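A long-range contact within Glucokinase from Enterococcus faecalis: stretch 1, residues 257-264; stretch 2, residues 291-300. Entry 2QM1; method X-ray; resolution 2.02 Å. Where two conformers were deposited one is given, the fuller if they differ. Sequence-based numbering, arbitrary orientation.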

# COMPACT_ATOMS: atom_id res chain seq x y z
N LEU B 257 0.75 0.41 7.42
CA LEU B 257 -0.26 0.55 6.37
C LEU B 257 -0.90 1.95 6.36
O LEU B 257 -1.17 2.53 5.29
CB LEU B 257 -1.34 -0.52 6.54
CG LEU B 257 -0.93 -1.97 6.22
CD1 LEU B 257 -2.06 -2.89 6.64
CD2 LEU B 257 -0.74 -2.14 4.78
N GLY B 258 -1.19 2.49 7.54
CA GLY B 258 -1.70 3.84 7.57
C GLY B 258 -0.69 4.86 7.06
O GLY B 258 -1.03 5.76 6.24
N ASN B 259 0.55 4.74 7.52
CA ASN B 259 1.64 5.62 7.09
C ASN B 259 1.88 5.61 5.57
O ASN B 259 2.28 6.60 4.99
CB ASN B 259 2.93 5.25 7.78
CG ASN B 259 2.90 5.54 9.29
OD1 ASN B 259 2.28 6.51 9.76
ND2 ASN B 259 3.55 4.67 10.07
N THR B 260 1.67 4.48 4.93
CA THR B 260 1.97 4.31 3.50
C THR B 260 0.74 4.62 2.63
O THR B 260 0.89 5.11 1.51
CB THR B 260 2.29 2.84 3.22
OG1 THR B 260 3.47 2.50 3.92
CG2 THR B 260 2.49 2.58 1.70
N LEU B 261 -0.45 4.25 3.12
CA LEU B 261 -1.68 4.25 2.32
C LEU B 261 -2.75 5.26 2.80
O LEU B 261 -3.63 5.65 2.03
CB LEU B 261 -2.30 2.86 2.29
CG LEU B 261 -1.51 1.81 1.48
CD1 LEU B 261 -1.88 0.34 1.76
CD2 LEU B 261 -1.66 2.16 0.01
N ASN B 262 -2.67 5.65 4.07
CA ASN B 262 -3.60 6.62 4.63
C ASN B 262 -5.08 6.33 4.32
O ASN B 262 -5.79 7.22 3.89
CB ASN B 262 -3.27 8.03 4.12
CG ASN B 262 -4.04 9.11 4.89
OD1 ASN B 262 -4.46 8.91 6.06
ND2 ASN B 262 -4.23 10.24 4.26
N PRO B 263 -5.58 5.13 4.57
CA PRO B 263 -6.96 4.82 4.14
C PRO B 263 -7.96 5.51 5.04
O PRO B 263 -7.61 5.97 6.10
CB PRO B 263 -7.04 3.29 4.34
CG PRO B 263 -6.17 3.08 5.56
CD PRO B 263 -4.97 4.01 5.33
N ASP B 264 -9.21 5.62 4.63
CA ASP B 264 -10.18 6.27 5.54
C ASP B 264 -10.31 5.40 6.79
O ASP B 264 -10.41 5.88 7.93
CB ASP B 264 -11.52 6.47 4.87
CG ASP B 264 -12.58 7.00 5.84
OD1 ASP B 264 -13.62 6.32 5.98
OD2 ASP B 264 -12.36 8.06 6.46
N THR B 291 2.03 5.91 14.08
CA THR B 291 1.62 6.69 12.88
C THR B 291 2.01 8.16 13.00
O THR B 291 2.07 8.72 14.10
CB THR B 291 0.09 6.51 12.53
OG1 THR B 291 -0.74 6.70 13.71
CG2 THR B 291 -0.17 5.09 11.94
N PHE B 292 2.33 8.78 11.86
CA PHE B 292 2.63 10.20 11.88
C PHE B 292 1.36 11.05 12.04
O PHE B 292 0.27 10.57 11.81
CB PHE B 292 3.62 10.64 10.76
CG PHE B 292 3.09 10.53 9.36
CD1 PHE B 292 3.36 9.41 8.59
CD2 PHE B 292 2.40 11.57 8.80
CE1 PHE B 292 2.89 9.32 7.27
CE2 PHE B 292 1.92 11.50 7.49
CZ PHE B 292 2.16 10.37 6.74
N PRO B 293 1.48 12.27 12.59
CA PRO B 293 0.27 13.04 12.93
C PRO B 293 -0.87 13.13 11.88
O PRO B 293 -2.02 12.95 12.23
CB PRO B 293 0.83 14.42 13.19
CG PRO B 293 2.20 14.12 13.84
CD PRO B 293 2.71 13.02 12.92
N GLN B 294 -0.54 13.41 10.63
CA GLN B 294 -1.56 13.55 9.63
C GLN B 294 -2.36 12.23 9.46
O GLN B 294 -3.56 12.23 9.16
CB GLN B 294 -0.94 14.09 8.34
CG GLN B 294 -0.35 15.52 8.47
CD GLN B 294 1.17 15.61 8.83
OE1 GLN B 294 1.72 14.80 9.59
NE2 GLN B 294 1.82 16.66 8.30
N VAL B 295 -1.70 11.09 9.68
CA VAL B 295 -2.35 9.79 9.58
C VAL B 295 -3.14 9.48 10.86
O VAL B 295 -4.25 8.94 10.80
CB VAL B 295 -1.35 8.65 9.21
CG1 VAL B 295 -2.02 7.25 9.40
CG2 VAL B 295 -0.77 8.88 7.76
N ARG B 296 -2.56 9.82 12.00
CA ARG B 296 -3.21 9.64 13.31
C ARG B 296 -4.57 10.29 13.37
O ARG B 296 -5.48 9.79 14.02
CB ARG B 296 -2.43 10.38 14.37
CG ARG B 296 -1.12 9.85 14.69
CD ARG B 296 -0.54 10.80 15.65
NE ARG B 296 -0.20 10.08 16.82
CZ ARG B 296 -0.32 10.51 18.06
NH1 ARG B 296 -0.81 11.69 18.34
NH2 ARG B 296 0.04 9.69 19.01
N ASN B 297 -4.67 11.47 12.77
CA ASN B 297 -5.82 12.32 12.94
C ASN B 297 -6.79 12.08 11.82
O ASN B 297 -7.78 12.81 11.68
CB ASN B 297 -5.38 13.77 12.94
CG ASN B 297 -4.46 14.13 14.13
OD1 ASN B 297 -3.52 14.89 14.01
ND2 ASN B 297 -4.74 13.55 15.26
N SER B 298 -6.51 11.08 10.98
CA SER B 298 -7.43 10.82 9.87
C SER B 298 -7.87 9.34 9.70
O SER B 298 -9.07 9.07 9.68
CB SER B 298 -6.88 11.42 8.57
OG SER B 298 -5.59 10.91 8.24
N THR B 299 -6.92 8.40 9.65
CA THR B 299 -7.23 6.97 9.47
C THR B 299 -7.85 6.36 10.73
O THR B 299 -7.34 6.55 11.85
CB THR B 299 -6.02 6.15 8.97
OG1 THR B 299 -5.58 6.65 7.67
CG2 THR B 299 -6.42 4.64 8.86
N LYS B 300 -9.01 5.70 10.56
CA LYS B 300 -9.74 5.17 11.73
C LYS B 300 -9.62 3.66 11.84
O LYS B 300 -9.64 2.97 10.81
CB LYS B 300 -11.21 5.57 11.67
CG LYS B 300 -11.39 7.12 11.70
CD LYS B 300 -12.84 7.53 11.51
CE LYS B 300 -13.19 7.65 10.02
NZ LYS B 300 -14.05 8.87 9.87

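The two stretches run side by side in the same direction, with Asn259 nearest Thr291, Asn262 nearest Val295 and Asp264 nearest Thr299, and polar side chains do much of the joining. Asn259 sits on the helix with its CA-to-CB bond sideways to the partner. Its m rotamer (chi1 -68°) brings the amide across, so that OD1 accepts a hydrogen bond from Phe292 N at 3.1 Å, with an angle of 155° at the hydrogen. That amide nitrogen belongs to the residue at the N-cap position of the short helix 293-296. Phe292, at chi1 67° (p), brings its ring close to the same oxygen, CD1 lying 3.3 Å from Asn259 OD1.

Between the polar points the packing is close. A CB built on Gly258 would point toward the other stretch and come within 3.1 Å of Val295 CG1, so the absence of a side chain makes room for the valine. Val295, with chi1 169° (t), points toward the first stretch and sets CG2 3.5 Å from Gly258 O, a carbonyl already engaged by Asn262 N at 2.7 Å as the helix ends. Asn262 then leaves helical geometry with positive phi.

Beyond the helices, backbone acceptors take over. Thr299, in the m rotamer (-61°), directs OG1 to Pro263 O, donating a short 2.7 Å hydrogen bond; the proline nitrogen has no hydrogen to offer it. Ser298, by contrast, uses its p rotamer (57°) to turn OG back onto Gln294 O at 2.6 Å, tying down the turn after its own helix.

The last link is backbone to backbone: Lys300 N donates to Asp264 O at 3.0 Å and 161°. The side chains add a looser tie. Asp264 starts away from the partner, yet its t rotamer (173°) returns the carboxylate, and OD2 forms a long salt bridge of 3.9 Å with Lys300 NZ.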